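PDB 3BO7: peptidyl-prolyl cis-trans isomerase cyclophilin-type from Toxoplasma gondii, which probably accelerates protein folding by catalysing cis-trans isomerization of peptidyl-proline bonds, and binds the immunosuppressant cyclosporin A. Local coordinates for residues F48-C51 with F55-Q58; I121-C126 with Q148-E153. All coordinates share one frame; numbering follows the deposited sequence. Where two conformers were deposited one is given.

Contact 1. Residues F48-C51 with F55-Q58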
loop_
_atom_site.group_PDB
_atom_site.type_symbol
_atom_site.label_atom_id
_atom_site.label_comp_id
_atom_site.label_asym_id
_atom_site.label_seq_id
_atom_site.Cartn_x
_atom_site.Cartn_y
_atom_site.Cartn_z
ATOM N N PHE A 48 7.537 0.877 6.283
ATOM C CA PHE A 48 6.321 1.639 6.534
ATOM C C PHE A 48 6.729 2.890 7.316
ATOM O O PHE A 48 6.918 2.843 8.534
ATOM C CB PHE A 48 5.276 0.793 7.271
ATOM C CG PHE A 48 4.626 -0.251 6.407
ATOM C CD1 PHE A 48 3.391 -0.010 5.816
ATOM C CD2 PHE A 48 5.254 -1.471 6.169
ATOM C CE1 PHE A 48 2.781 -0.969 5.011
ATOM C CE2 PHE A 48 4.660 -2.441 5.363
ATOM C CZ PHE A 48 3.416 -2.188 4.779
ATOM N N HIS A 49 6.874 3.999 6.580
ATOM C CA HIS A 49 7.615 5.189 7.029
ATOM C C HIS A 49 6.748 6.284 7.631
ATOM O O HIS A 49 7.262 7.279 8.117
ATOM C CB HIS A 49 8.395 5.785 5.851
ATOM C CG HIS A 49 7.522 6.471 4.847
ATOM N ND1 HIS A 49 6.899 5.796 3.819
ATOM C CD2 HIS A 49 7.143 7.764 4.734
ATOM C CE1 HIS A 49 6.187 6.650 3.106
ATOM N NE2 HIS A 49 6.319 7.851 3.638
ATOM N N ARG A 50 5.438 6.130 7.547
ATOM C CA ARG A 50 4.532 7.096 8.143
ATOM C C ARG A 50 3.348 6.351 8.762
ATOM O O ARG A 50 2.666 5.571 8.091
ATOM C CB ARG A 50 4.092 8.147 7.117
ATOM C CG ARG A 50 3.111 9.183 7.668
ATOM C CD ARG A 50 2.992 10.412 6.770
ATOM N NE ARG A 50 1.806 11.200 7.103
ATOM C CZ ARG A 50 0.641 11.131 6.458
ATOM N NH1 ARG A 50 0.494 10.315 5.421
ATOM N NH2 ARG A 50 -0.382 11.880 6.846
ATOM N N CYS A 51 3.119 6.599 10.048
ATOM C CA CYS A 51 2.166 5.822 10.838
ATOM C C CYS A 51 1.439 6.742 11.806
ATOM O O CYS A 51 2.051 7.300 12.728
ATOM C CB CYS A 51 2.895 4.698 11.596
ATOM S SG CYS A 51 1.841 3.607 12.585
ATOM N N PHE A 55 -5.712 6.384 11.980
ATOM C CA PHE A 55 -5.783 6.851 10.610
ATOM C C PHE A 55 -5.271 5.777 9.653
ATOM O O PHE A 55 -6.073 5.013 9.108
ATOM C CB PHE A 55 -5.072 8.218 10.458
ATOM C CG PHE A 55 -5.066 8.764 9.052
ATOM C CD1 PHE A 55 -6.140 8.541 8.185
ATOM C CD2 PHE A 55 -3.987 9.530 8.604
ATOM C CE1 PHE A 55 -6.124 9.041 6.893
ATOM C CE2 PHE A 55 -3.966 10.040 7.316
ATOM C CZ PHE A 55 -5.033 9.791 6.455
ATOM N N MET A 56 -3.959 5.701 9.466
ATOM C CA MET A 56 -3.368 4.747 8.519
ATOM C C MET A 56 -1.867 4.594 8.737
ATOM O O MET A 56 -1.254 5.362 9.479
ATOM C CB MET A 56 -3.650 5.168 7.067
ATOM C CG MET A 56 -3.147 6.572 6.720
ATOM S SD MET A 56 -1.440 6.600 6.164
ATOM C CE MET A 56 -0.720 7.775 7.316
ATOM N N ILE A 57 -1.298 3.582 8.085
ATOM C CA ILE A 57 0.138 3.422 7.953
ATOM C C ILE A 57 0.460 3.432 6.457
ATOM O O ILE A 57 -0.293 2.877 5.652
ATOM C CB ILE A 57 0.655 2.138 8.674
ATOM C CG1 ILE A 57 2.176 2.146 8.784
ATOM C CG2 ILE A 57 0.112 0.849 8.026
ATOM C CD1 ILE A 57 2.746 1.090 9.752
ATOM N N GLN A 58 1.572 4.073 6.099
ATOM C CA GLN A 58 1.936 4.338 4.715
ATOM C C GLN A 58 3.275 3.699 4.362
ATOM O O GLN A 58 4.216 3.780 5.149
ATOM C CB GLN A 58 1.989 5.853 4.489
ATOM C CG GLN A 58 2.216 6.292 3.049
ATOM C CD GLN A 58 2.332 7.810 2.905
ATOM O OE1 GLN A 58 2.010 8.570 3.827
ATOM N NE2 GLN A 58 2.790 8.255 1.736
HETATM O O HOH W 1 4.551 10.553 3.670
#
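The guanidinium of Arg50 carries the methyl CE of Met56 on one face, 3.4 Å from NH1, and receives the amide of Gln58 at its edge. There Gln58 OE1 lies in the guanidinium plane and accepts from Arg50 NH1 (2.8 Å), nearly in line with the carbonyl, while the two flat groups stand almost perpendicular (88°). The Phe55 ring meets Arg50 NH2 at its edge and has CG of its neighbour Met56 over its centre. Met56 reaches the arginine because its chain bends at chi2 (87°) and again at chi3. A water joins His49 NE2 to Gln58 OE1. Beneath these groups the antiparallel hairpin is held by Gln58 N to Arg50 O (2.7 Å) and a weak bond from His49 N to Gln58 O; a classic beta bulge sets His49 and Arg50 together opposite Gln58. Ile57 CD1 packs on Phe48 CB (3.6 Å) on the side of the sheet shared with Cys51. Arg50 NH2 and Gln58 NE2 each bond to the bound peptide's backbone, against whose modified side chains Phe55 and Met56 pack. The cationic guanidinium at OE1 would be expected to polarise the Gln58 amide, making NE2 a somewhat better donor to the peptide.

Contact 2. Residues I121-C126 with Q148-E153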
loop_
_atom_site.group_PDB
_atom_site.type_symbol
_atom_site.label_atom_id
_atom_site.label_comp_id
_atom_site.label_asym_id
_atom_site.label_seq_id
_atom_site.Cartn_x
_atom_site.Cartn_y
_atom_site.Cartn_z
ATOM N N ILE A 121 -2.538 1.559 4.319
ATOM C CA ILE A 121 -3.580 0.685 4.833
ATOM C C ILE A 121 -4.246 1.391 6.000
ATOM O O ILE A 121 -3.568 1.886 6.914
ATOM C CB ILE A 121 -3.034 -0.706 5.224
ATOM C CG1 ILE A 121 -2.209 -1.289 4.067
ATOM C CG2 ILE A 121 -4.181 -1.643 5.577
ATOM C CD1 ILE A 121 -1.446 -2.549 4.390
ATOM N N THR A 122 -5.571 1.466 5.958
ATOM C CA THR A 122 -6.313 2.204 6.972
ATOM C C THR A 122 -6.327 1.481 8.313
ATOM O O THR A 122 -6.371 0.251 8.359
ATOM C CB THR A 122 -7.770 2.488 6.540
ATOM O OG1 THR A 122 -8.550 1.283 6.614
ATOM C CG2 THR A 122 -7.819 3.062 5.126
ATOM N N PHE A 123 -6.281 2.257 9.394
ATOM C CA PHE A 123 -6.586 1.756 10.731
ATOM C C PHE A 123 -8.078 1.954 11.041
ATOM O O PHE A 123 -8.678 1.170 11.789
ATOM C CB PHE A 123 -5.713 2.448 11.796
ATOM C CG PHE A 123 -4.229 2.141 11.677
ATOM C CD1 PHE A 123 -3.776 0.832 11.490
ATOM C CD2 PHE A 123 -3.292 3.151 11.794
ATOM C CE1 PHE A 123 -2.412 0.550 11.394
ATOM C CE2 PHE A 123 -1.932 2.878 11.708
ATOM C CZ PHE A 123 -1.492 1.575 11.500
ATOM N N LYS A 124 -8.657 3.012 10.469
ATOM C CA LYS A 124 -10.090 3.278 10.593
ATOM C C LYS A 124 -10.591 4.103 9.417
ATOM O O LYS A 124 -9.811 4.500 8.551
ATOM C CB LYS A 124 -10.430 3.964 11.926
ATOM C CG LYS A 124 -11.936 3.974 12.260
ATOM C CD LYS A 124 -12.600 2.590 12.085
ATOM C CE LYS A 124 -14.109 2.706 11.906
ATOM N NZ LYS A 124 -14.735 1.384 11.629
ATOM N N SER A 125 -11.901 4.320 9.365
ATOM C CA SER A 125 -12.523 5.091 8.309
ATOM C C SER A 125 -11.863 6.446 8.104
ATOM O O SER A 125 -11.456 7.112 9.063
ATOM C CB SER A 125 -14.002 5.268 8.609
ATOM O OG SER A 125 -14.636 4.012 8.552
ATOM N N CYS A 126 -11.753 6.828 6.836
ATOM C CA CYS A 126 -11.217 8.121 6.418
ATOM C C CYS A 126 -11.814 8.415 5.051
ATOM O O CYS A 126 -11.101 8.549 4.058
ATOM C CB CYS A 126 -9.678 8.106 6.363
ATOM S SG CYS A 126 -8.948 6.608 5.640
ATOM N N GLN A 148 -1.305 -3.793 15.980
ATOM C CA GLN A 148 -0.033 -3.599 16.677
ATOM C C GLN A 148 0.787 -2.478 16.044
ATOM O O GLN A 148 1.467 -1.725 16.748
ATOM C CB GLN A 148 0.791 -4.897 16.725
ATOM C CG GLN A 148 0.290 -5.936 17.732
ATOM C CD GLN A 148 -0.022 -5.339 19.108
ATOM O OE1 GLN A 148 0.855 -4.788 19.778
ATOM N NE2 GLN A 148 -1.279 -5.445 19.524
ATOM N N TRP A 149 0.729 -2.374 14.716
ATOM C CA TRP A 149 1.387 -1.282 14.012
ATOM C C TRP A 149 0.830 0.067 14.426
ATOM O O TRP A 149 1.567 1.044 14.487
ATOM C CB TRP A 149 1.257 -1.434 12.502
ATOM C CG TRP A 149 2.033 -2.568 11.924
ATOM C CD1 TRP A 149 2.865 -3.433 12.587
ATOM C CD2 TRP A 149 2.082 -2.939 10.546
ATOM N NE1 TRP A 149 3.408 -4.332 11.705
ATOM C CE2 TRP A 149 2.947 -4.050 10.444
ATOM C CE3 TRP A 149 1.475 -2.444 9.387
ATOM C CZ2 TRP A 149 3.219 -4.673 9.227
ATOM C CZ3 TRP A 149 1.747 -3.065 8.179
ATOM C CH2 TRP A 149 2.612 -4.166 8.108
ATOM N N GLU A 150 -0.472 0.104 14.707
ATOM C CA GLU A 150 -1.161 1.324 15.099
ATOM C C GLU A 150 -0.614 1.893 16.418
ATOM O O GLU A 150 -0.735 3.092 16.677
ATOM C CB GLU A 150 -2.669 1.060 15.202
ATOM C CG GLU A 150 -3.511 2.299 15.452
ATOM C CD GLU A 150 -5.009 2.051 15.361
ATOM O OE1 GLU A 150 -5.754 3.034 15.167
ATOM O OE2 GLU A 150 -5.453 0.885 15.482
ATOM N N LYS A 151 -0.001 1.021 17.222
ATOM C CA LYS A 151 0.508 1.350 18.557
ATOM C C LYS A 151 1.981 1.743 18.541
ATOM O O LYS A 151 2.523 2.171 19.565
ATOM C CB LYS A 151 0.307 0.167 19.512
ATOM C CG LYS A 151 -1.092 0.076 20.078
ATOM C CD LYS A 151 -1.388 -1.323 20.606
ATOM C CE LYS A 151 -2.859 -1.460 21.001
ATOM N NZ LYS A 151 -3.384 -2.834 20.728
ATOM N N LEU A 152 2.619 1.595 17.381
ATOM C CA LEU A 152 4.032 1.934 17.226
ATOM C C LEU A 152 4.317 3.384 17.582
ATOM O O LEU A 152 3.585 4.295 17.179
ATOM C CB LEU A 152 4.519 1.654 15.801
ATOM C CG LEU A 152 4.862 0.214 15.414
ATOM C CD1 LEU A 152 4.904 0.105 13.908
ATOM C CD2 LEU A 152 6.185 -0.226 16.019
ATOM N N GLU A 153 5.386 3.577 18.350
ATOM C CA GLU A 153 5.868 4.907 18.676
ATOM C C GLU A 153 6.523 5.500 17.434
ATOM O O GLU A 153 7.250 4.811 16.708
ATOM C CB GLU A 153 6.860 4.852 19.844
ATOM C CG GLU A 153 7.236 6.217 20.425
ATOM C CD GLU A 153 8.183 6.115 21.616
ATOM O OE1 GLU A 153 8.631 7.177 22.114
ATOM O OE2 GLU A 153 8.478 4.975 22.051
#
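Phe123 and Glu150 bring the two backbones to their nearest approach, 7.0 Å between their CA atoms, and no hydrogen bond links the segments. The strand ending at Thr122 runs into a loop at Phe123, while a type I beta turn spans Trp149 to Leu152, with Leu152 N bonded to Trp149 O (3.1 Å). The contact is made by the Phe123 ring, which meets the Glu150 side chain and, at CZ, the backbone of Trp149 and Glu150. Glu150 lays its aliphatic chain over one face of the ring: CB sits 3.7 Å from the ring centroid and only 4° off the normal, a CH-pi contact over the centre. With CG anti to the backbone N (chi1 -173°) and the rest extended, the glutamate runs back along the ring toward the root of the phenylalanine, the two side chains passing in opposite directions. Its carboxylate is stacked within 17° of the ring plane, and OE1 comes 3.4 Å from Phe123 CB. In the cyclophilin fold this arrangement joins the end of strand 119-122 to the Trp149-Leu152 turn, beside helix 143-149, which packs across the end of the closed antiparallel barrel; Leu146 of that helix also touches Phe123. The tip of the ring, CZ, lies 3.6 Å from Glu150 CA and 4.0 Å from Trp149 C. Trp149 turns its indole toward Phe48 and Leu18, its NE1 bonding to Gln15 O. Beyond the ring, Glu150 OE1 accepts a hydrogen bond from Asn54 N, which ties the carboxylate to the loop between strands 48-52 and 56-59.

Both segments of contact 1 precede those of contact 2 in the chain, yet their centres lie about 7 Å apart, and both reach the same antiparallel sheet, contact 2 through strand 119-122 alone. Strand 56-59 joins them: it pairs with strand 48-52 inside contact 1 and with strand 119-122 on its other side, where Ile57 O and Ile121 N probably form a hydrogen bond; Phe55 O and Phe123 N (2.8 Å) probably continue the pairing just beyond the strands. Trp149 touches Ile57, and its O packs against Cys51 SG (3.2 Å). One side of hairpin 48-59 thus contributes to the cyclosporin site, while the other, bearing Ile57, is packed against contact 2, so binding surface and core share the same strands.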